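Monosaccharide-transporting ATPase (Actinobacillus succinogenes, PDB 5DTE) probably binds monosaccharides in the periplasm for uptake by an ABC transporter, and is captured here holding D-allose in its sugar site. Local coordinates at residues 28-33 with 86-91; 111-116 with 284-289; 72-77 with 96-101; 42-47 with 273-278; 34-39 with 61-66. One frame throughout, in Å; residues are numbered along the deposited sequence.

Interaction 1 of 5, residues 28-33 with 86-91; sequences QIALLM and DAIIVT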
# COMPACT_ATOMS: atom_id res chain seq x y z
N GLN A 28 -19.36 17.85 4.27
CA GLN A 28 -18.84 17.00 5.34
C GLN A 28 -18.48 15.60 4.82
O GLN A 28 -19.37 14.83 4.46
CB GLN A 28 -19.87 16.91 6.47
CG GLN A 28 -19.59 15.85 7.51
CD GLN A 28 -20.58 15.88 8.66
OE1 GLN A 28 -21.39 14.97 8.83
NE2 GLN A 28 -20.51 16.93 9.45
N ILE A 29 -17.18 15.29 4.75
CA ILE A 29 -16.68 14.07 4.10
C ILE A 29 -16.04 13.11 5.09
O ILE A 29 -15.28 13.54 5.94
CB ILE A 29 -15.65 14.40 2.99
CG1 ILE A 29 -16.35 15.09 1.81
CG2 ILE A 29 -14.94 13.13 2.53
CD1 ILE A 29 -15.60 15.03 0.51
N ALA A 30 -16.34 11.82 4.99
CA ALA A 30 -15.75 10.86 5.92
C ALA A 30 -14.58 10.15 5.27
O ALA A 30 -14.61 9.79 4.09
CB ALA A 30 -16.80 9.86 6.40
N LEU A 31 -13.52 9.97 6.05
CA LEU A 31 -12.37 9.17 5.67
C LEU A 31 -12.30 7.97 6.61
O LEU A 31 -12.12 8.13 7.81
CB LEU A 31 -11.09 9.99 5.72
CG LEU A 31 -9.83 9.21 5.39
CD1 LEU A 31 -9.94 8.65 3.98
CD2 LEU A 31 -8.57 10.07 5.53
N LEU A 32 -12.46 6.77 6.08
CA LEU A 32 -12.56 5.59 6.93
C LEU A 32 -11.42 4.63 6.65
O LEU A 32 -11.34 4.04 5.58
CB LEU A 32 -13.91 4.91 6.73
CG LEU A 32 -15.06 5.83 7.12
CD1 LEU A 32 -16.39 5.18 6.86
CD2 LEU A 32 -14.93 6.23 8.58
N MET A 33 -10.55 4.47 7.64
CA MET A 33 -9.26 3.83 7.39
C MET A 33 -9.09 2.51 8.14
O MET A 33 -9.56 2.35 9.26
CB MET A 33 -8.15 4.81 7.76
CG MET A 33 -8.24 6.09 6.97
SD MET A 33 -7.05 7.33 7.45
CE MET A 33 -5.54 6.57 6.89
N ASP A 86 -21.74 13.83 3.48
CA ASP A 86 -21.81 14.30 2.09
C ASP A 86 -21.06 13.39 1.10
O ASP A 86 -21.52 13.14 -0.02
CB ASP A 86 -21.30 15.73 1.99
CG ASP A 86 -22.21 16.72 2.70
OD1 ASP A 86 -23.44 16.71 2.44
OD2 ASP A 86 -21.70 17.52 3.52
N ALA A 87 -19.89 12.90 1.52
CA ALA A 87 -19.16 11.85 0.79
C ALA A 87 -18.38 10.93 1.74
O ALA A 87 -18.11 11.28 2.90
CB ALA A 87 -18.22 12.46 -0.24
N ILE A 88 -18.01 9.76 1.24
CA ILE A 88 -17.15 8.84 1.96
C ILE A 88 -15.93 8.38 1.13
O ILE A 88 -16.04 7.98 -0.02
CB ILE A 88 -17.92 7.59 2.42
CG1 ILE A 88 -19.29 7.98 2.95
CG2 ILE A 88 -17.14 6.85 3.48
CD1 ILE A 88 -20.17 6.79 3.19
N ILE A 89 -14.76 8.47 1.75
CA ILE A 89 -13.55 7.89 1.21
C ILE A 89 -13.17 6.72 2.11
O ILE A 89 -12.90 6.91 3.30
CB ILE A 89 -12.40 8.90 1.16
CG1 ILE A 89 -12.81 10.10 0.30
CG2 ILE A 89 -11.11 8.25 0.64
CD1 ILE A 89 -11.97 11.34 0.51
N VAL A 90 -13.16 5.51 1.56
CA VAL A 90 -12.82 4.35 2.36
C VAL A 90 -11.68 3.55 1.71
O VAL A 90 -11.60 3.43 0.48
CB VAL A 90 -14.06 3.45 2.59
CG1 VAL A 90 -14.43 2.68 1.33
CG2 VAL A 90 -13.79 2.49 3.71
N THR A 91 -10.80 3.05 2.58
CA THR A 91 -9.72 2.14 2.22
C THR A 91 -10.11 0.76 2.71
O THR A 91 -9.85 0.41 3.86
CB THR A 91 -8.40 2.54 2.88
OG1 THR A 91 -8.51 2.29 4.29
CG2 THR A 91 -8.14 4.02 2.67

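Interaction 2 of 5, residues 111-116 with 284-289; sequences PIIDLD and LKQINK. With ALL (beta-D-allopyranose), chain E.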
# COMPACT_ATOMS: atom_id res chain seq x y z
N PRO A 111 -22.02 9.82 -2.82
CA PRO A 111 -20.81 9.42 -3.55
C PRO A 111 -19.78 8.76 -2.63
O PRO A 111 -19.71 9.07 -1.44
CB PRO A 111 -20.27 10.74 -4.10
CG PRO A 111 -21.31 11.80 -3.78
CD PRO A 111 -22.54 11.11 -3.29
N ILE A 112 -18.98 7.86 -3.18
CA ILE A 112 -18.10 7.07 -2.36
C ILE A 112 -16.89 6.59 -3.16
O ILE A 112 -17.02 6.02 -4.24
CB ILE A 112 -18.88 5.86 -1.75
CG1 ILE A 112 -17.97 5.03 -0.85
CG2 ILE A 112 -19.51 4.99 -2.83
CD1 ILE A 112 -18.72 4.01 -0.01
N ILE A 113 -15.71 6.86 -2.62
CA ILE A 113 -14.45 6.57 -3.28
C ILE A 113 -13.73 5.40 -2.64
O ILE A 113 -13.41 5.43 -1.45
CB ILE A 113 -13.48 7.79 -3.26
CG1 ILE A 113 -14.12 9.02 -3.91
CG2 ILE A 113 -12.18 7.45 -3.96
CD1 ILE A 113 -14.98 8.68 -5.14
N ASP A 114 -13.45 4.38 -3.43
CA ASP A 114 -12.69 3.25 -2.96
C ASP A 114 -11.18 3.57 -3.06
O ASP A 114 -10.61 3.57 -4.16
CB ASP A 114 -13.10 2.00 -3.76
CG ASP A 114 -12.10 0.87 -3.66
OD1 ASP A 114 -11.52 0.69 -2.57
OD2 ASP A 114 -11.90 0.16 -4.67
N LEU A 115 -10.55 3.85 -1.92
CA LEU A 115 -9.12 4.20 -1.88
C LEU A 115 -8.25 3.00 -1.51
O LEU A 115 -8.69 2.12 -0.80
CB LEU A 115 -8.89 5.34 -0.87
CG LEU A 115 -7.49 5.90 -0.58
CD1 LEU A 115 -6.91 6.60 -1.80
CD2 LEU A 115 -7.53 6.88 0.59
N ASP A 116 -7.02 2.99 -2.04
CA ASP A 116 -5.95 2.01 -1.72
C ASP A 116 -6.18 0.55 -2.16
O ASP A 116 -5.55 0.08 -3.11
CB ASP A 116 -5.65 2.00 -0.21
CG ASP A 116 -4.41 1.16 0.14
OD1 ASP A 116 -3.40 1.23 -0.60
OD2 ASP A 116 -4.45 0.43 1.16
N LEU A 284 -15.73 15.29 -4.41
CA LEU A 284 -16.27 16.62 -4.68
C LEU A 284 -16.91 16.73 -6.05
O LEU A 284 -17.94 17.39 -6.21
CB LEU A 284 -15.18 17.68 -4.55
CG LEU A 284 -14.67 17.89 -3.13
CD1 LEU A 284 -13.47 18.82 -3.11
CD2 LEU A 284 -15.79 18.42 -2.25
N LYS A 285 -16.28 16.09 -7.04
CA LYS A 285 -16.81 16.09 -8.39
C LYS A 285 -18.13 15.36 -8.39
O LYS A 285 -19.13 15.86 -8.89
CB LYS A 285 -15.84 15.45 -9.38
CG LYS A 285 -14.76 16.40 -9.94
CD LYS A 285 -13.91 15.70 -11.03
CE LYS A 285 -12.59 16.41 -11.31
NZ LYS A 285 -11.52 15.38 -11.57
N GLN A 286 -18.14 14.18 -7.79
CA GLN A 286 -19.35 13.38 -7.68
C GLN A 286 -20.44 14.03 -6.80
O GLN A 286 -21.61 13.69 -6.92
CB GLN A 286 -19.01 11.99 -7.17
CG GLN A 286 -18.75 10.98 -8.27
CD GLN A 286 -19.07 9.57 -7.86
OE1 GLN A 286 -18.87 9.16 -6.71
NE2 GLN A 286 -19.60 8.80 -8.80
N ILE A 287 -20.06 14.94 -5.91
CA ILE A 287 -21.08 15.73 -5.21
C ILE A 287 -21.67 16.75 -6.17
O ILE A 287 -22.84 17.14 -6.07
CB ILE A 287 -20.52 16.46 -3.96
CG1 ILE A 287 -20.16 15.46 -2.87
CG2 ILE A 287 -21.54 17.48 -3.42
CD1 ILE A 287 -19.62 16.12 -1.62
N ASN A 288 -20.88 17.18 -7.14
CA ASN A 288 -21.37 18.15 -8.10
C ASN A 288 -21.73 17.48 -9.41
O ASN A 288 -21.72 18.11 -10.46
CB ASN A 288 -20.34 19.24 -8.32
CG ASN A 288 -19.98 19.96 -7.04
OD1 ASN A 288 -20.77 20.76 -6.53
ND2 ASN A 288 -18.80 19.68 -6.52
N LYS A 289 -22.06 16.19 -9.32
CA LYS A 289 -22.59 15.43 -10.44
C LYS A 289 -21.76 15.59 -11.73
O LYS A 289 -22.30 15.78 -12.81
CB LYS A 289 -24.05 15.84 -10.69
CG LYS A 289 -24.97 15.73 -9.45
CD LYS A 289 -25.02 14.31 -8.92
CE LYS A 289 -26.14 14.11 -7.91
NZ LYS A 289 -26.04 15.02 -6.72
C1 ALL E . -1.33 -1.51 1.72
C2 ALL E . -0.88 -0.10 1.38
C3 ALL E . 0.39 0.27 2.07
C4 ALL E . 0.38 -0.09 3.52
C5 ALL E . 0.08 -1.57 3.65
C6 ALL E . 0.24 -2.11 5.03
O1 ALL E . -2.61 -1.74 1.27
O2 ALL E . -0.65 -0.04 -0.04
O3 ALL E . 1.49 -0.46 1.44
O4 ALL E . 1.64 0.23 4.12
O5 ALL E . -1.29 -1.77 3.19
O6 ALL E . -0.83 -1.64 5.83

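Interaction 3 of 5, residues 72-77 with 96-101; sequences QLVGLV and IAFIPA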
# COMPACT_ATOMS: atom_id res chain seq x y z
N GLN A 72 -15.98 -4.56 11.32
CA GLN A 72 -15.99 -3.29 12.03
C GLN A 72 -15.87 -2.09 11.10
O GLN A 72 -16.46 -1.03 11.35
CB GLN A 72 -14.87 -3.26 13.07
CG GLN A 72 -14.63 -1.92 13.70
CD GLN A 72 -13.42 -1.95 14.59
OE1 GLN A 72 -12.98 -0.92 15.10
NE2 GLN A 72 -12.87 -3.15 14.78
N LEU A 73 -15.10 -2.25 10.02
CA LEU A 73 -14.91 -1.18 9.05
C LEU A 73 -16.18 -0.92 8.24
O LEU A 73 -16.55 0.23 8.00
CB LEU A 73 -13.75 -1.49 8.11
CG LEU A 73 -13.37 -0.27 7.25
CD1 LEU A 73 -13.40 1.04 8.07
CD2 LEU A 73 -12.00 -0.46 6.60
N VAL A 74 -16.81 -2.01 7.80
CA VAL A 74 -18.13 -1.94 7.19
C VAL A 74 -19.07 -1.28 8.17
O VAL A 74 -19.88 -0.44 7.81
CB VAL A 74 -18.68 -3.33 6.84
CG1 VAL A 74 -20.07 -3.20 6.25
CG2 VAL A 74 -17.74 -4.07 5.89
N GLY A 75 -18.95 -1.68 9.43
CA GLY A 75 -19.69 -1.03 10.50
C GLY A 75 -19.58 0.46 10.35
O GLY A 75 -20.57 1.16 10.32
N LEU A 76 -18.36 0.95 10.19
CA LEU A 76 -18.08 2.37 10.08
C LEU A 76 -18.67 3.04 8.84
O LEU A 76 -19.17 4.17 8.91
CB LEU A 76 -16.57 2.60 10.10
CG LEU A 76 -15.89 2.13 11.38
CD1 LEU A 76 -14.39 2.30 11.25
CD2 LEU A 76 -16.46 2.88 12.57
N VAL A 77 -18.59 2.35 7.69
CA VAL A 77 -19.11 2.93 6.46
C VAL A 77 -20.60 3.19 6.60
O VAL A 77 -21.07 4.30 6.35
CB VAL A 77 -18.88 2.03 5.26
CG1 VAL A 77 -19.66 2.57 4.06
CG2 VAL A 77 -17.41 1.96 4.94
N ILE A 96 -14.26 -7.95 -1.30
CA ILE A 96 -15.61 -8.39 -1.58
C ILE A 96 -16.62 -7.97 -0.51
O ILE A 96 -17.73 -7.56 -0.82
CB ILE A 96 -15.62 -9.91 -1.75
CG1 ILE A 96 -14.77 -10.25 -2.97
CG2 ILE A 96 -17.04 -10.44 -1.86
CD1 ILE A 96 -14.88 -11.67 -3.43
N ALA A 97 -16.20 -8.05 0.75
CA ALA A 97 -17.06 -7.75 1.89
C ALA A 97 -17.75 -6.39 1.83
O ALA A 97 -18.86 -6.24 2.32
CB ALA A 97 -16.27 -7.84 3.16
N PHE A 98 -17.08 -5.41 1.23
CA PHE A 98 -17.61 -4.04 1.17
C PHE A 98 -18.57 -3.74 0.02
O PHE A 98 -19.07 -2.63 -0.09
CB PHE A 98 -16.45 -3.04 1.12
CG PHE A 98 -15.72 -2.91 2.42
CD1 PHE A 98 -14.73 -3.82 2.76
CD2 PHE A 98 -16.03 -1.88 3.30
CE1 PHE A 98 -14.07 -3.71 3.96
CE2 PHE A 98 -15.36 -1.77 4.50
CZ PHE A 98 -14.38 -2.68 4.83
N ILE A 99 -18.83 -4.72 -0.83
CA ILE A 99 -19.74 -4.48 -1.95
C ILE A 99 -21.18 -4.15 -1.51
O ILE A 99 -21.76 -3.19 -2.01
CB ILE A 99 -19.73 -5.67 -2.93
CG1 ILE A 99 -18.44 -5.65 -3.73
CG2 ILE A 99 -20.93 -5.63 -3.86
CD1 ILE A 99 -18.36 -6.78 -4.71
N PRO A 100 -21.77 -4.93 -0.58
CA PRO A 100 -23.13 -4.54 -0.19
C PRO A 100 -23.17 -3.18 0.46
O PRO A 100 -24.18 -2.47 0.37
CB PRO A 100 -23.54 -5.63 0.81
CG PRO A 100 -22.67 -6.78 0.47
CD PRO A 100 -21.36 -6.18 0.09
N ALA A 101 -22.06 -2.80 1.10
CA ALA A 101 -21.92 -1.49 1.72
C ALA A 101 -21.95 -0.38 0.68
O ALA A 101 -22.66 0.62 0.85
CB ALA A 101 -20.64 -1.43 2.52

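Interaction 4 of 5, residues 42-47 with 273-278; sequences ISMRQG and KKQVAI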
# COMPACT_ATOMS: atom_id res chain seq x y z
N ILE A 42 -0.59 7.25 8.50
CA ILE A 42 -0.33 8.48 9.24
C ILE A 42 0.03 9.61 8.27
O ILE A 42 -0.38 10.75 8.44
CB ILE A 42 0.82 8.27 10.26
CG1 ILE A 42 0.27 7.68 11.55
CG2 ILE A 42 1.56 9.57 10.54
CD1 ILE A 42 -0.66 8.65 12.31
N SER A 43 0.77 9.25 7.23
CA SER A 43 1.23 10.18 6.21
C SER A 43 0.10 10.60 5.30
O SER A 43 0.02 11.75 4.85
CB SER A 43 2.35 9.53 5.39
OG SER A 43 2.50 10.18 4.16
N MET A 44 -0.77 9.65 5.01
CA MET A 44 -1.89 9.88 4.12
C MET A 44 -2.97 10.65 4.85
O MET A 44 -3.64 11.52 4.27
CB MET A 44 -2.43 8.55 3.60
CG MET A 44 -3.85 8.59 3.09
SD MET A 44 -4.38 7.02 2.40
CE MET A 44 -3.11 6.75 1.14
N ARG A 45 -3.15 10.33 6.13
CA ARG A 45 -4.14 11.03 6.91
C ARG A 45 -3.75 12.50 7.02
O ARG A 45 -4.60 13.38 6.96
CB ARG A 45 -4.31 10.42 8.30
CG ARG A 45 -5.33 11.20 9.13
CD ARG A 45 -4.87 11.51 10.55
NE ARG A 45 -5.87 12.33 11.25
CZ ARG A 45 -6.81 11.86 12.06
NH1 ARG A 45 -7.67 12.70 12.63
NH2 ARG A 45 -6.89 10.57 12.33
N GLN A 46 -2.45 12.77 7.19
CA GLN A 46 -1.96 14.14 7.31
C GLN A 46 -2.15 14.93 6.02
O GLN A 46 -2.60 16.06 6.06
CB GLN A 46 -0.50 14.15 7.70
CG GLN A 46 0.07 15.54 7.83
CD GLN A 46 1.52 15.52 8.27
OE1 GLN A 46 2.36 14.84 7.66
NE2 GLN A 46 1.83 16.25 9.34
N GLY A 47 -1.79 14.32 4.89
CA GLY A 47 -2.06 14.91 3.59
C GLY A 47 -3.55 15.11 3.35
O GLY A 47 -3.96 16.06 2.68
N LYS A 273 -0.21 11.07 -0.33
CA LYS A 273 -0.91 12.34 -0.17
C LYS A 273 -1.63 12.71 -1.45
O LYS A 273 -2.76 13.19 -1.39
CB LYS A 273 0.06 13.46 0.22
CG LYS A 273 0.98 13.09 1.36
CD LYS A 273 1.05 14.19 2.39
CE LYS A 273 2.01 13.83 3.51
NZ LYS A 273 2.10 14.95 4.50
N LYS A 274 -0.99 12.47 -2.60
CA LYS A 274 -1.59 12.71 -3.91
C LYS A 274 -2.80 11.80 -4.13
O LYS A 274 -3.84 12.23 -4.64
CB LYS A 274 -0.57 12.51 -5.02
CG LYS A 274 -1.12 12.75 -6.43
CD LYS A 274 -0.00 12.59 -7.50
CE LYS A 274 -0.52 12.49 -8.95
NZ LYS A 274 -1.20 13.71 -9.42
N GLN A 275 -2.65 10.54 -3.75
CA GLN A 275 -3.75 9.59 -3.78
C GLN A 275 -4.99 10.13 -3.06
O GLN A 275 -6.03 10.37 -3.68
CB GLN A 275 -3.35 8.27 -3.14
CG GLN A 275 -2.47 7.39 -3.99
CD GLN A 275 -2.44 5.96 -3.47
OE1 GLN A 275 -3.36 5.49 -2.79
NE2 GLN A 275 -1.37 5.25 -3.80
N VAL A 276 -4.88 10.30 -1.75
CA VAL A 276 -6.01 10.74 -0.95
C VAL A 276 -6.45 12.15 -1.34
O VAL A 276 -7.58 12.54 -1.11
CB VAL A 276 -5.69 10.67 0.54
CG1 VAL A 276 -4.58 11.64 0.90
CG2 VAL A 276 -6.94 10.91 1.38
N ALA A 277 -5.55 12.92 -1.97
CA ALA A 277 -5.94 14.21 -2.50
C ALA A 277 -6.87 13.99 -3.68
O ALA A 277 -7.94 14.59 -3.73
CB ALA A 277 -4.75 15.03 -2.90
N ILE A 278 -6.48 13.12 -4.61
CA ILE A 278 -7.36 12.77 -5.73
C ILE A 278 -8.67 12.16 -5.23
O ILE A 278 -9.73 12.45 -5.77
CB ILE A 278 -6.69 11.81 -6.74
CG1 ILE A 278 -5.97 12.60 -7.83
CG2 ILE A 278 -7.72 10.93 -7.43
CD1 ILE A 278 -4.67 13.28 -7.40

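Interaction 5 of 5, residues 34-39 with 61-66; sequences KTLSNE and VQVAEK. With ALL (beta-D-allopyranose), chain E.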
# COMPACT_ATOMS: atom_id res chain seq x y z
N LYS A 34 -8.41 1.57 7.50
CA LYS A 34 -8.22 0.25 8.08
C LYS A 34 -7.23 0.27 9.24
O LYS A 34 -7.28 -0.60 10.12
CB LYS A 34 -7.77 -0.74 6.99
CG LYS A 34 -6.47 -0.44 6.28
CD LYS A 34 -6.38 -1.24 4.98
CE LYS A 34 -4.93 -1.48 4.57
NZ LYS A 34 -4.80 -2.30 3.33
N THR A 35 -6.36 1.27 9.26
CA THR A 35 -5.41 1.43 10.36
C THR A 35 -4.75 2.81 10.35
O THR A 35 -4.83 3.54 9.37
CB THR A 35 -4.31 0.32 10.32
OG1 THR A 35 -3.58 0.30 11.55
CG2 THR A 35 -3.35 0.53 9.14
N LEU A 36 -4.12 3.15 11.46
CA LEU A 36 -3.27 4.33 11.56
C LEU A 36 -1.95 3.95 12.23
O LEU A 36 -1.06 4.80 12.38
CB LEU A 36 -3.96 5.44 12.35
CG LEU A 36 -4.81 6.48 11.62
CD1 LEU A 36 -5.28 7.51 12.63
CD2 LEU A 36 -4.05 7.16 10.48
N SER A 37 -1.86 2.68 12.65
CA SER A 37 -0.65 2.10 13.24
C SER A 37 0.54 2.17 12.29
O SER A 37 1.68 2.30 12.73
CB SER A 37 -0.90 0.65 13.65
OG SER A 37 -1.95 0.54 14.60
N ASN A 38 0.26 2.07 11.00
CA ASN A 38 1.28 2.22 9.96
C ASN A 38 1.70 3.68 9.80
O ASN A 38 0.88 4.58 9.96
CB ASN A 38 0.77 1.66 8.62
CG ASN A 38 1.90 1.34 7.65
OD1 ASN A 38 3.05 1.75 7.83
ND2 ASN A 38 1.57 0.58 6.61
N GLU A 39 2.97 3.92 9.50
CA GLU A 39 3.42 5.29 9.27
C GLU A 39 2.86 5.80 7.95
O GLU A 39 2.51 6.97 7.82
CB GLU A 39 4.95 5.35 9.30
CG GLU A 39 5.56 6.59 8.64
CD GLU A 39 5.19 7.89 9.32
OE1 GLU A 39 5.11 7.91 10.57
OE2 GLU A 39 4.99 8.90 8.60
N VAL A 61 -12.40 11.58 10.34
CA VAL A 61 -11.57 10.37 10.33
C VAL A 61 -11.99 9.35 11.39
O VAL A 61 -12.08 9.66 12.57
CB VAL A 61 -10.09 10.70 10.54
CG1 VAL A 61 -9.28 9.43 10.64
CG2 VAL A 61 -9.58 11.59 9.40
N GLN A 62 -12.26 8.12 10.94
CA GLN A 62 -12.53 7.02 11.85
C GLN A 62 -11.68 5.84 11.42
O GLN A 62 -11.62 5.51 10.24
CB GLN A 62 -14.00 6.62 11.86
CG GLN A 62 -14.97 7.77 12.05
CD GLN A 62 -16.21 7.36 12.81
OE1 GLN A 62 -16.28 6.24 13.33
NE2 GLN A 62 -17.19 8.25 12.88
N VAL A 63 -11.05 5.21 12.39
CA VAL A 63 -10.11 4.16 12.11
C VAL A 63 -10.65 2.86 12.70
O VAL A 63 -11.27 2.87 13.76
CB VAL A 63 -8.74 4.54 12.68
CG1 VAL A 63 -7.73 3.42 12.60
CG2 VAL A 63 -8.24 5.75 11.94
N ALA A 64 -10.47 1.77 11.97
CA ALA A 64 -10.80 0.44 12.46
C ALA A 64 -9.80 0.04 13.55
O ALA A 64 -8.67 0.53 13.57
CB ALA A 64 -10.78 -0.56 11.31
N GLU A 65 -10.21 -0.86 14.44
CA GLU A 65 -9.38 -1.18 15.60
C GLU A 65 -8.27 -2.18 15.26
O GLU A 65 -7.10 -1.84 15.37
CB GLU A 65 -10.24 -1.66 16.76
CG GLU A 65 -10.95 -0.49 17.45
CD GLU A 65 -11.99 -0.91 18.45
OE1 GLU A 65 -11.62 -1.56 19.45
OE2 GLU A 65 -13.18 -0.58 18.23
N LYS A 66 -8.58 -3.40 14.85
CA LYS A 66 -7.48 -4.18 14.30
C LYS A 66 -7.48 -3.95 12.79
O LYS A 66 -8.52 -3.63 12.18
CB LYS A 66 -7.55 -5.69 14.68
CG LYS A 66 -8.87 -6.42 14.52
CD LYS A 66 -8.73 -7.89 14.94
CE LYS A 66 -9.98 -8.72 14.60
NZ LYS A 66 -9.98 -9.31 13.23
C1 ALL E . -1.33 -1.51 1.72
C2 ALL E . -0.88 -0.10 1.38
C3 ALL E . 0.39 0.27 2.07
C4 ALL E . 0.38 -0.09 3.52
C5 ALL E . 0.08 -1.57 3.65
C6 ALL E . 0.24 -2.11 5.03
O1 ALL E . -2.61 -1.74 1.27
O2 ALL E . -0.65 -0.04 -0.04
O3 ALL E . 1.49 -0.46 1.44
O4 ALL E . 1.64 0.23 4.12
O5 ALL E . -1.29 -1.77 3.19
O6 ALL E . -0.83 -1.64 5.83

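Interaction 1 of 5, residues 28-33 with 86-91
Ile-29, Ala-30, Leu-31 and Leu-32 pair in order with Ala-87 to Val-90 as parallel strands whose short axes run 4.6 Å apart and diverge by 16°. The backbone bonds alternate in direction: Ala-30 N gives to Ala-87 O (2.8 Å) and Ala-30 O accepts from Ile-89 N (2.7 Å), after which Leu-32 repeats the pattern with Ile-89 O and Thr-91 N. At the N-terminal end the Asp-86 carboxylate takes the place of a main-chain acceptor for Gln-28 N, while Asp-86 N gives to Gln-28 O. On one face Leu-31 CD1 rests on Ile-89 CG2 at 3.6 Å; Leu-31 reaches it with CG anti to the backbone N (chi1 177°). On the other face Leu-32 CD1 meets Ile-88 CG2 at 3.8 Å. Further out, helix 272-287 packs on Ile-29, Ala-87 and Ile-89, and helix 70-82 on Ala-30, Leu-32 and Val-90. Buried central strands sandwiched between helices, with strand 58-63 beyond 28-33 to give a 2-1-3 order, are typical of the Rossmann-like lobe of sugar-binding periplasmic proteins.

Interaction 2 of 5, residues 111-116 with 284-289
Gln-286 lies against Pro-111 along much of its length. Its CB sits 3.5 Å from Pro-111 CB, so the packing starts at the first side-chain carbon. The chain is extended beyond CG, which carries the amide forward past the proline ring: CD is 4.1 Å from Pro-111 CB, and OE1 closes to 3.4 Å from that same carbon. OE1 then faces the start of the strand, 3.8 Å from Ile-112 N, too far for a hydrogen bond, and 4.2 Å from Ile-113 CD1. Ile-287 adds an apolar touch, CG1 to Pro-111 CG. The contact is thus van der Waals packing of the last turn of helix 272-287 on the entry to strand 112-115. The strand's other end does different work. Asp-116 spans two neighbouring sugar hydroxyls, accepting from allose O1 at OD2 (2.8 Å) and from allose O2 at OD1 (3.1 Å). Its backbone O is bonded by Tyr-133 OH and Asn-170 ND2, which would fix the main chain that carries the carboxylate, and Lys-34 NZ makes a long, weak ion pair with OD2. A sugar-binding aspartate at the carboxyl end of a parallel strand is consistent with the interlobe cleft of this binding-protein family.

Interaction 3 of 5, residues 72-77 with 96-101
Val-74 lays CG2 over one face of the Phe-98 ring, 3.7 Å from the ring centroid and 17° off the ring normal, a CH-pi contact. It joins two helices of the Rossmann-like alpha/beta lobe: helix 70-82 leads into strand 87-90, and Phe-98 lies in the type I turn through which the chain, having left that strand, enters helix 99-105. The ring is presented with CG anti to the carbonyl carbon (chi1 -73°), and the two side chains run past each other in opposite directions, with the methyl 3.6 Å above the ring plane and displaced toward the rim. Leu-73 comes instead from the rim: its CB lies in the ring plane, 3.5 Å from Phe-98 CZ, and its CG follows at 3.6 Å from the same atom, the two side chains crossing at about a right angle. Val-77 CG2 also stands at the edge, but farther off. The ring thus has Val-74 over a face and Leu-73 close at its rim, with Val-77 more loosely placed there. Around this, Thr-70, Asn-93 and Leu-119 also touch the Phe-98 side chain, and Leu-32 of the sheet packs on Leu-73 and Val-77. The turn carrying the ring is tied by Asp-94 OD2, which accepts from Ile-96 N and Ala-97 N. In the first turn of helix 99-105, Ala-101 CB approaches Val-74 CG1 at 4.2 Å and Val-77 CG1 at 4.4 Å.

Interaction 4 of 5, residues 42-47 with 273-278
This is a helix-helix contact, apolar toward the sheet and polar at its outer margin, joining Met-44 and Gly-47 of helix 39-54 to Lys-273 and Val-276 of helix 272-287. The short axes pass 8.3 Å apart with a crossing angle of -47°. Such closeness is matched by Gly-47, which has no side chain: its CA lies 3.4 Å from Lys-273 CD. Lys-273 bends at its second torsion (chi2 -134°) and then runs straight across the backbone of the other helix. Its CE lies 3.2 Å from Ser-43 O, and NZ goes on to hydrogen-bond Gln-46 OE1, also at 3.2 Å. That nitrogen stands 38° out of the amide carbonyl plane, away from a lone-pair direction, so the bond is probably not a strong one; Glu-50 supplies a further, long and weak ion pair. On the buried side Met-44 CG meets Val-276 CB at 3.8 Å, while Val-276 CG1 lies against Met-44 O. Past the sulfur, Met-44 CE ends 4.1 Å from Gln-275 OE1, a glutamine whose NE2 is hydrogen-bonded to Gln-270 O. Leu-115 of the sheet receives Met-44, Gln-275 and Val-276 from beneath. Two helices far apart in sequence, side by side on one face of a parallel sheet, are the layered arrangement of a Rossmann-like lobe, here completed by a helix that follows the second lobe in the chain.

Interaction 5 of 5, residues 34-39 with 61-66
The flat groups in this contact are the backbone carbonyls of Lys-34 and Thr-35, approached by the side chains of Ala-64 and Val-63. Val-63 CG1 sits over one face of the Thr-35 carbonyl, 3.8 Å from its C, and Ala-64 CB comes to 3.7 Å from Lys-34 O, well out of that carbonyl's plane. The other branch of the valine, CG2, takes Leu-36, whose CG and CD1 both lie 3.5 Å from it; the two side chains cross at about a right angle. Val-63 splits its methyls this way because CG1 is anti to its backbone N (chi1 173°), with CG2 beside that nitrogen. The loop itself is folded by an ST turn in which Thr-35 OG1 accepts from Ser-37 N at 3.1 Å. Next comes Asn-38 at the N-cap of helix 39-54, its OD1 making a weak bond to Tyr-40 N and its ND2 lying against allose O4. Lys-34 turns away from Ala-64 toward the sugar: an extended chain brings NZ to allose O1 at 3.1 Å. The apolar contact thus lies beside a loop that holds two pocket residues, Lys-34 and Asn-38; Glu-67, just past Lys-66, also bonds the sugar. The loop runs from the end of strand 28-33 into helix 39-54, whose Phe-41 touches Lys-34 and Thr-35 and whose Arg-45 touches Leu-36, while 61-66 leaves the edge strand 58-63 toward helix 70-82.

Interaction 1 is the buried core, built on regular backbone bonds; interaction 3 is also buried but wholly apolar, covering one face of the same sheet through Leu-32 and Val-77. Interactions 2 and 4 share helix 272-287 on the other face: its last turn meets the start of strand 112-115, while its first turns meet helix 39-54, with Leu-115 bridging to Met-44. These two, and interaction 5, are partly buried; of the three, interaction 4 alone has a hydrogen bond across its segments, from Lys-273 to Gln-46. Strand 112-115 pairs with 87-90, and 58-63 with 28-33, so interactions 1, 2 and 5 share one sheet. Interactions 2 and 5, centres about 21 Å apart, converge on allose.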